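PDB 6UKC: lysozyme from Penaeus vannamei, which probably hydrolyses the beta-1,4 linkages of peptidoglycan and of chitodextrins, as a C-type lysozyme of glycosyl hydrolase family 22. Local coordinates for residues Cys32-Glu37 against Val115-Cys121; Asn41-Ile45 against Leu82-Ile87; Ala94-Arg98 against Gly110-Trp114. All coordinates share one frame; numbering follows the deposited sequence.

Contact 1: Cys32-Glu37 against Val115-Cys121; sequences CIAEFE and VAYNSKC
C32 and C121 are joined by a disulfide whose CB-SG-SG-CB torsion of -91° sets the two cysteine arms nearly at right angles. Next to it the F36 ring takes the K120 side chain across one face: K120 CB stands 4.1 Å from the F36 ring centroid, a CH-pi contact, and the lysine chain bends after CG to follow the ring. F36 CB also meets A116 CB at 3.7 Å, while on the other flank of the disulfide I33 CG1 lies 3.9 Å from Y117 CB. At the far end A116 N donates to E37 OE1 (3.0 Å, 163° at the hydrogen), reaching the carboxylate from above its plane. Water 1 gives a second grip, donating to E37 OE1 at 2.7 Å and accepting from V115 N. A bend at chi2 turns the E37 carboxylate toward the first turn of helix 115-121, and W114 packs against the same glutamate. Behind C32 lie L126 and Y129 of helix 126-134. The helix segments cross at 102°, their axes 8.6 Å apart. Such a disulfide-braced helix pair belongs to the alpha domain of C-type lysozymes, and E37, near the C-terminal end of helix 24-38, probably corresponds to their active-site glutamate.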
loop_
_atom_site.group_PDB
_atom_site.type_symbol
_atom_site.label_atom_id
_atom_site.label_comp_id
_atom_site.label_asym_id
_atom_site.label_seq_id
_atom_site.Cartn_x
_atom_site.Cartn_y
_atom_site.Cartn_z
ATOM N N CYS A 32 -4.660 -6.698 -3.005
ATOM C CA CYS A 32 -6.025 -6.411 -2.499
ATOM C C CYS A 32 -6.075 -4.960 -1.987
ATOM O O CYS A 32 -7.053 -4.210 -2.369
ATOM C CB CYS A 32 -6.444 -7.381 -1.407
ATOM S SG CYS A 32 -8.193 -7.205 -0.988
ATOM N N ILE A 33 -5.091 -4.585 -1.152
ATOM C CA ILE A 33 -5.023 -3.228 -0.537
ATOM C C ILE A 33 -4.919 -2.195 -1.657
ATOM O O ILE A 33 -5.737 -1.242 -1.612
ATOM C CB ILE A 33 -3.903 -3.106 0.506
ATOM C CG1 ILE A 33 -4.245 -3.947 1.737
ATOM C CG2 ILE A 33 -3.658 -1.644 0.877
ATOM C CD1 ILE A 33 -3.059 -4.219 2.627
ATOM N N ALA A 34 -4.012 -2.397 -2.634
ATOM C CA ALA A 34 -3.830 -1.463 -3.776
ATOM C C ALA A 34 -5.126 -1.335 -4.582
ATOM O O ALA A 34 -5.455 -0.199 -5.015
ATOM C CB ALA A 34 -2.709 -1.909 -4.682
ATOM N N GLU A 35 -5.784 -2.462 -4.887
ATOM C CA GLU A 35 -7.028 -2.398 -5.691
ATOM C C GLU A 35 -7.956 -1.374 -5.026
ATOM O O GLU A 35 -8.371 -0.400 -5.699
ATOM C CB GLU A 35 -7.734 -3.746 -5.829
ATOM C CG GLU A 35 -8.798 -3.687 -6.912
ATOM C CD GLU A 35 -9.680 -4.900 -7.101
ATOM O OE1 GLU A 35 -10.839 -4.675 -7.381
ATOM O OE2 GLU A 35 -9.201 -6.055 -6.998
ATOM N N PHE A 36 -8.236 -1.558 -3.735
ATOM C CA PHE A 36 -9.365 -0.864 -3.057
ATOM C C PHE A 36 -8.904 0.469 -2.481
ATOM O O PHE A 36 -9.795 1.273 -2.235
ATOM C CB PHE A 36 -10.048 -1.789 -2.055
ATOM C CG PHE A 36 -10.670 -2.968 -2.755
ATOM C CD1 PHE A 36 -11.793 -2.799 -3.549
ATOM C CD2 PHE A 36 -10.102 -4.233 -2.668
ATOM C CE1 PHE A 36 -12.370 -3.879 -4.207
ATOM C CE2 PHE A 36 -10.665 -5.312 -3.344
ATOM C CZ PHE A 36 -11.796 -5.134 -4.118
ATOM N N GLU A 37 -7.593 0.724 -2.355
ATOM C CA GLU A 37 -7.132 2.062 -1.914
ATOM C C GLU A 37 -7.047 2.980 -3.130
ATOM O O GLU A 37 -7.400 4.145 -2.957
ATOM C CB GLU A 37 -5.820 2.001 -1.132
ATOM C CG GLU A 37 -5.954 1.348 0.217
ATOM C CD GLU A 37 -6.575 2.215 1.289
ATOM O OE1 GLU A 37 -6.783 1.719 2.410
ATOM O OE2 GLU A 37 -6.808 3.385 0.996
ATOM N N VAL A 115 -7.760 1.289 5.714
ATOM C CA VAL A 115 -9.248 1.268 5.697
ATOM C C VAL A 115 -9.692 0.206 4.683
ATOM O O VAL A 115 -10.549 -0.607 5.043
ATOM C CB VAL A 115 -9.830 2.668 5.420
ATOM C CG1 VAL A 115 -11.348 2.680 5.447
ATOM C CG2 VAL A 115 -9.307 3.692 6.416
ATOM N N ALA A 116 -9.079 0.138 3.495
ATOM C CA ALA A 116 -9.463 -0.851 2.453
ATOM C C ALA A 116 -9.226 -2.276 2.967
ATOM O O ALA A 116 -10.017 -3.183 2.605
ATOM C CB ALA A 116 -8.721 -0.614 1.153
ATOM N N TYR A 117 -8.173 -2.481 3.763
ATOM C CA TYR A 117 -7.824 -3.829 4.284
ATOM C C TYR A 117 -8.948 -4.285 5.219
ATOM O O TYR A 117 -9.415 -5.420 5.079
ATOM C CB TYR A 117 -6.454 -3.887 4.970
ATOM C CG TYR A 117 -6.208 -5.229 5.617
ATOM C CD1 TYR A 117 -5.806 -6.324 4.869
ATOM C CD2 TYR A 117 -6.468 -5.427 6.965
ATOM C CE1 TYR A 117 -5.629 -7.569 5.446
ATOM C CE2 TYR A 117 -6.290 -6.661 7.562
ATOM C CZ TYR A 117 -5.870 -7.738 6.798
ATOM O OH TYR A 117 -5.687 -8.949 7.388
ATOM N N ASN A 118 -9.389 -3.390 6.101
ATOM C CA ASN A 118 -10.371 -3.680 7.173
ATOM C C ASN A 118 -11.729 -3.992 6.526
ATOM O O ASN A 118 -12.424 -4.879 7.039
ATOM C CB ASN A 118 -10.399 -2.545 8.202
ATOM C CG ASN A 118 -9.108 -2.438 8.987
ATOM O OD1 ASN A 118 -8.421 -3.438 9.203
ATOM N ND2 ASN A 118 -8.763 -1.237 9.417
ATOM N N SER A 119 -12.079 -3.346 5.404
ATOM C CA SER A 119 -13.423 -3.491 4.788
ATOM C C SER A 119 -13.415 -4.560 3.689
ATOM O O SER A 119 -14.443 -5.209 3.517
ATOM C CB SER A 119 -13.913 -2.180 4.266
ATOM O OG SER A 119 -12.887 -1.577 3.512
ATOM N N LYS A 120 -12.321 -4.742 2.947
ATOM C CA LYS A 120 -12.386 -5.516 1.676
ATOM C C LYS A 120 -11.477 -6.753 1.673
ATOM O O LYS A 120 -11.695 -7.629 0.809
ATOM C CB LYS A 120 -12.042 -4.585 0.516
ATOM C CG LYS A 120 -13.065 -3.487 0.295
ATOM C CD LYS A 120 -14.255 -3.987 -0.457
ATOM C CE LYS A 120 -15.505 -3.179 -0.197
ATOM N NZ LYS A 120 -15.223 -1.735 -0.345
ATOM N N CYS A 121 -10.463 -6.824 2.539
ATOM C CA CYS A 121 -9.385 -7.823 2.392
ATOM C C CYS A 121 -9.263 -8.721 3.630
ATOM O O CYS A 121 -8.899 -9.890 3.448
ATOM C CB CYS A 121 -8.067 -7.123 2.095
ATOM S SG CYS A 121 -8.144 -5.978 0.696
HETATM O O HOH W 1 -6.266 3.516 4.323
#

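Contact 2: Asn41-Ile45 against Leu82-Ile87; sequences NTAAI and LMSDDI
A type I beta turn, N41-A44, leads from helix 24-38 toward the small antiparallel sheet and lays T42 and A43 against M83-D85, the loop before helix 88-105. An Asx turn reinforces it, N41 OD1 accepting from A43 N. No conventional hydrogen bond crosses the contact: M83 CA approaches T42 O at 3.3 Å in a CA-H...O contact, while the S84 carbonyl oxygen lies against the T42 side chain, 3.1 Å from T42 CB. T42 and M83 carry the contact. M83 CG lies 3.6 Å from A43 CA, and bends at chi2 and chi3 swing the thioether past the carbonyl oxygens of A43 and A44, so that M83 CE reaches I45 CD1 at 3.9 Å, the two side chains crossing at about a right angle. Y55 of strand 53-55 packs against both M83 and I45. On the polar side water 2 donates to T42 OG1 (2.6 Å) and to D85 OD1 (2.7 Å). Both oxygens are also tied to the K5 backbone, OG1 to its carbonyl and OD1 to its N-H. The loops are therefore joined by the M83 thioether and by a water and the backbone of K5, rather than by direct polar bonds.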
loop_
_atom_site.group_PDB
_atom_site.type_symbol
_atom_site.label_atom_id
_atom_site.label_comp_id
_atom_site.label_asym_id
_atom_site.label_seq_id
_atom_site.Cartn_x
_atom_site.Cartn_y
_atom_site.Cartn_z
ATOM N N ASN A 41 -3.435 2.763 -9.124
ATOM C CA ASN A 41 -3.016 4.032 -9.774
ATOM C C ASN A 41 -1.949 4.706 -8.904
ATOM O O ASN A 41 -2.286 5.230 -7.800
ATOM C CB ASN A 41 -4.234 4.913 -10.058
ATOM C CG ASN A 41 -3.873 6.319 -10.499
ATOM O OD1 ASN A 41 -2.814 6.561 -11.093
ATOM N ND2 ASN A 41 -4.764 7.248 -10.197
ATOM N N THR A 42 -0.713 4.720 -9.400
ATOM C CA THR A 42 0.478 5.235 -8.674
ATOM C C THR A 42 0.376 6.746 -8.398
ATOM O O THR A 42 1.141 7.219 -7.553
ATOM C CB THR A 42 1.772 4.951 -9.446
ATOM O OG1 THR A 42 1.779 5.679 -10.679
ATOM C CG2 THR A 42 1.965 3.472 -9.700
ATOM N N ALA A 43 -0.483 7.481 -9.116
ATOM C CA ALA A 43 -0.657 8.945 -8.973
ATOM C C ALA A 43 -1.947 9.279 -8.215
ATOM O O ALA A 43 -2.209 10.478 -8.062
ATOM C CB ALA A 43 -0.614 9.613 -10.329
ATOM N N ALA A 44 -2.684 8.287 -7.703
ATOM C CA ALA A 44 -3.843 8.494 -6.798
ATOM C C ALA A 44 -3.437 9.384 -5.613
ATOM O O ALA A 44 -2.351 9.161 -5.043
ATOM C CB ALA A 44 -4.379 7.163 -6.333
ATOM N N ILE A 45 -4.255 10.392 -5.300
ATOM C CA ILE A 45 -3.996 11.400 -4.232
ATOM C C ILE A 45 -5.331 11.907 -3.689
ATOM O O ILE A 45 -6.225 12.182 -4.502
ATOM C CB ILE A 45 -3.114 12.556 -4.753
ATOM C CG1 ILE A 45 -2.559 13.384 -3.590
ATOM C CG2 ILE A 45 -3.838 13.426 -5.788
ATOM C CD1 ILE A 45 -1.660 14.527 -4.018
ATOM N N LEU A 82 6.311 8.576 -2.936
ATOM C CA LEU A 82 5.263 7.529 -2.819
ATOM C C LEU A 82 4.257 7.679 -3.958
ATOM O O LEU A 82 3.314 6.867 -3.995
ATOM C CB LEU A 82 4.592 7.663 -1.452
ATOM C CG LEU A 82 5.559 7.606 -0.274
ATOM C CD1 LEU A 82 4.793 7.448 1.029
ATOM C CD2 LEU A 82 6.587 6.482 -0.450
ATOM N N MET A 83 4.470 8.659 -4.851
ATOM C CA MET A 83 3.565 8.924 -5.995
ATOM C C MET A 83 4.397 8.876 -7.277
ATOM O O MET A 83 4.615 9.914 -7.887
ATOM C CB MET A 83 2.899 10.291 -5.825
ATOM C CG MET A 83 1.637 10.446 -6.623
ATOM S SD MET A 83 0.482 11.486 -5.738
ATOM C CE MET A 83 1.563 12.860 -5.339
ATOM N N SER A 84 4.874 7.692 -7.629
ATOM C CA SER A 84 5.894 7.452 -8.673
ATOM C C SER A 84 5.509 6.197 -9.479
ATOM O O SER A 84 4.814 5.300 -8.927
ATOM C CB SER A 84 7.234 7.318 -8.026
ATOM O OG SER A 84 8.180 6.773 -8.918
ATOM N N ASP A 85 5.907 6.163 -10.749
ATOM C CA ASP A 85 5.759 4.988 -11.640
ATOM C C ASP A 85 6.504 3.813 -10.988
ATOM O O ASP A 85 6.002 2.693 -11.052
ATOM C CB ASP A 85 6.275 5.317 -13.043
ATOM C CG ASP A 85 5.346 6.175 -13.883
ATOM O OD1 ASP A 85 4.280 6.620 -13.370
ATOM O OD2 ASP A 85 5.692 6.380 -15.063
ATOM N N ASP A 86 7.636 4.097 -10.336
ATOM C CA ASP A 86 8.454 3.134 -9.563
ATOM C C ASP A 86 7.975 3.058 -8.102
ATOM O O ASP A 86 8.100 4.085 -7.390
ATOM C CB ASP A 86 9.920 3.532 -9.635
ATOM C CG ASP A 86 10.815 2.562 -8.914
ATOM O OD1 ASP A 86 10.669 2.417 -7.671
ATOM O OD2 ASP A 86 11.625 1.950 -9.600
ATOM N N ILE A 87 7.580 1.852 -7.652
ATOM C CA ILE A 87 6.848 1.615 -6.371
ATOM C C ILE A 87 7.826 1.262 -5.253
ATOM O O ILE A 87 7.366 1.051 -4.109
ATOM C CB ILE A 87 5.795 0.499 -6.528
ATOM C CG1 ILE A 87 6.445 -0.854 -6.852
ATOM C CG2 ILE A 87 4.783 0.920 -7.573
ATOM C CD1 ILE A 87 5.790 -2.051 -6.210
HETATM O O HOH W 2 3.159 7.794 -11.244
#

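Contact 3: Ala94-Arg98 against Gly110-Trp114; sequences AETIR and GYSAW
R98, on helix 88-105, and G110, in the loop that follows it, bring their backbones to a CA-CA distance of 4.1 Å, with R98 CA directing its hydrogen almost straight at G110 O (173° at the hydrogen) in a CA-H...O contact. From there the R98 side chain runs beside Y111, pointing the same way. Its CG lies 3.6 Å from G110 CA, and its CD sits over one face of the Y111 ring, 3.6 Å from the centroid, in a CH-pi contact. A turn at chi3 (53°) then stands the guanidinium steeply against the phenol, with the two planes 80° apart. R98 NH1 thereby comes within 3.1 Å of Y111 OH, a bent and weak hydrogen bond; a long, weak ion pair with D26 gives the same nitrogen a second neighbour. Farther along the loop the six-membered ring of W114 lies against A94 and I97. I97 CG2 presses on W114 CH2 at 3.5 Å, also touching A113 CB at 3.6 Å, and A94 CB lies 3.8 Å from W114 CZ2. A94 O lies at the indole edge, near the ring plane, while accepting the helical bond from R98 N. W30 of helix 24-38 meets both Y111 and W114 edge-to-face. The chemistry is thus chiefly that of aliphatic carbon on aromatic rings, with the one arginine-phenol bond too weak to dominate; the indole is held by packing on A94 and I97 and by the bond from W114 NE1 to F58 O.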
loop_
_atom_site.group_PDB
_atom_site.type_symbol
_atom_site.label_atom_id
_atom_site.label_comp_id
_atom_site.label_asym_id
_atom_site.label_seq_id
_atom_site.Cartn_x
_atom_site.Cartn_y
_atom_site.Cartn_z
ATOM N N ALA A 94 5.179 1.137 2.970
ATOM C CA ALA A 94 4.027 0.282 3.361
ATOM C C ALA A 94 4.537 -0.817 4.312
ATOM O O ALA A 94 3.908 -1.051 5.354
ATOM C CB ALA A 94 3.300 -0.268 2.143
ATOM N N GLU A 95 5.684 -1.433 4.032
ATOM C CA GLU A 95 6.210 -2.501 4.929
ATOM C C GLU A 95 6.539 -1.931 6.309
ATOM O O GLU A 95 6.420 -2.689 7.292
ATOM C CB GLU A 95 7.453 -3.136 4.324
ATOM C CG GLU A 95 7.105 -3.984 3.118
ATOM C CD GLU A 95 8.290 -4.629 2.429
ATOM O OE1 GLU A 95 8.100 -5.666 1.787
ATOM O OE2 GLU A 95 9.387 -4.072 2.531
ATOM N N THR A 96 7.020 -0.685 6.378
ATOM C CA THR A 96 7.250 0.036 7.662
ATOM C C THR A 96 5.913 0.310 8.371
ATOM O O THR A 96 5.860 0.175 9.632
ATOM C CB THR A 96 7.992 1.355 7.428
ATOM O OG1 THR A 96 9.243 0.965 6.880
ATOM C CG2 THR A 96 8.195 2.179 8.684
ATOM N N ILE A 97 4.892 0.752 7.619
ATOM C CA ILE A 97 3.533 0.983 8.201
ATOM C C ILE A 97 3.025 -0.348 8.779
ATOM O O ILE A 97 2.603 -0.359 9.955
ATOM C CB ILE A 97 2.574 1.587 7.163
ATOM C CG1 ILE A 97 3.005 3.013 6.792
ATOM C CG2 ILE A 97 1.122 1.531 7.641
ATOM C CD1 ILE A 97 2.278 3.575 5.616
ATOM N N ARG A 98 3.101 -1.430 8.006
ATOM C CA ARG A 98 2.757 -2.805 8.456
ATOM C C ARG A 98 3.613 -3.197 9.671
ATOM O O ARG A 98 3.051 -3.704 10.640
ATOM C CB ARG A 98 2.965 -3.837 7.341
ATOM C CG ARG A 98 2.262 -5.161 7.623
ATOM C CD ARG A 98 2.637 -6.281 6.660
ATOM N NE ARG A 98 4.076 -6.436 6.607
ATOM C CZ ARG A 98 4.782 -6.725 5.523
ATOM N NH1 ARG A 98 4.178 -6.906 4.358
ATOM N NH2 ARG A 98 6.105 -6.810 5.606
ATOM N N GLY A 110 -0.798 -6.147 11.120
ATOM C CA GLY A 110 -0.016 -5.102 10.428
ATOM C C GLY A 110 -0.839 -4.360 9.385
ATOM O O GLY A 110 -0.706 -3.118 9.265
ATOM N N TYR A 111 -1.686 -5.063 8.640
ATOM C CA TYR A 111 -2.403 -4.438 7.496
ATOM C C TYR A 111 -3.625 -3.643 7.967
ATOM O O TYR A 111 -4.201 -2.942 7.125
ATOM C CB TYR A 111 -2.797 -5.489 6.468
ATOM C CG TYR A 111 -1.641 -6.212 5.835
ATOM C CD1 TYR A 111 -0.835 -5.595 4.892
ATOM C CD2 TYR A 111 -1.400 -7.545 6.113
ATOM C CE1 TYR A 111 0.209 -6.267 4.272
ATOM C CE2 TYR A 111 -0.357 -8.228 5.503
ATOM C CZ TYR A 111 0.450 -7.591 4.576
ATOM O OH TYR A 111 1.461 -8.288 3.958
ATOM N N SER A 112 -3.991 -3.726 9.250
ATOM C CA SER A 112 -5.195 -3.064 9.816
ATOM C C SER A 112 -5.027 -1.536 9.812
ATOM O O SER A 112 -6.020 -0.853 10.068
ATOM C CB SER A 112 -5.556 -3.609 11.174
ATOM O OG SER A 112 -4.646 -3.189 12.172
ATOM N N ALA A 113 -3.846 -1.015 9.442
ATOM C CA ALA A 113 -3.562 0.430 9.243
ATOM C C ALA A 113 -4.301 0.964 8.007
ATOM O O ALA A 113 -4.457 2.201 7.904
ATOM C CB ALA A 113 -2.080 0.665 9.117
ATOM N N TRP A 114 -4.763 0.076 7.121
ATOM C CA TRP A 114 -5.476 0.442 5.864
ATOM C C TRP A 114 -6.988 0.234 6.006
ATOM O O TRP A 114 -7.407 -0.902 6.313
ATOM C CB TRP A 114 -4.929 -0.366 4.688
ATOM C CG TRP A 114 -3.636 0.168 4.163
ATOM C CD1 TRP A 114 -3.486 1.116 3.192
ATOM C CD2 TRP A 114 -2.314 -0.211 4.573
ATOM N NE1 TRP A 114 -2.160 1.357 2.979
ATOM C CE2 TRP A 114 -1.417 0.544 3.794
ATOM C CE3 TRP A 114 -1.797 -1.133 5.486
ATOM C CZ2 TRP A 114 -0.037 0.424 3.927
ATOM C CZ3 TRP A 114 -0.434 -1.250 5.615
ATOM C CH2 TRP A 114 0.431 -0.484 4.841
#

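Overall arrangement
Contacts 1 and 3 are neighbours, their centres about 11 Å apart, and use consecutive pieces of the chain, G110-W114 and V115-C121: the loop piece packs on helix 88-105, the helical piece on helix 24-38. They touch directly, as I33 meets Y111 and N118 ND2 probably bonds to S112 O. Contact 3 is the buried one, made mostly of rings and aliphatic carbon. Contact 1 is only partly buried and combines a covalent link with apolar pairs and a carboxylate bond to a helix N-H. Contact 2, its centre about 17 Å from the centre of each, is also partly buried; it joins loops instead of helices, through T42, M83 and a shared water, on the opposite side of the chain's centre from contact 3.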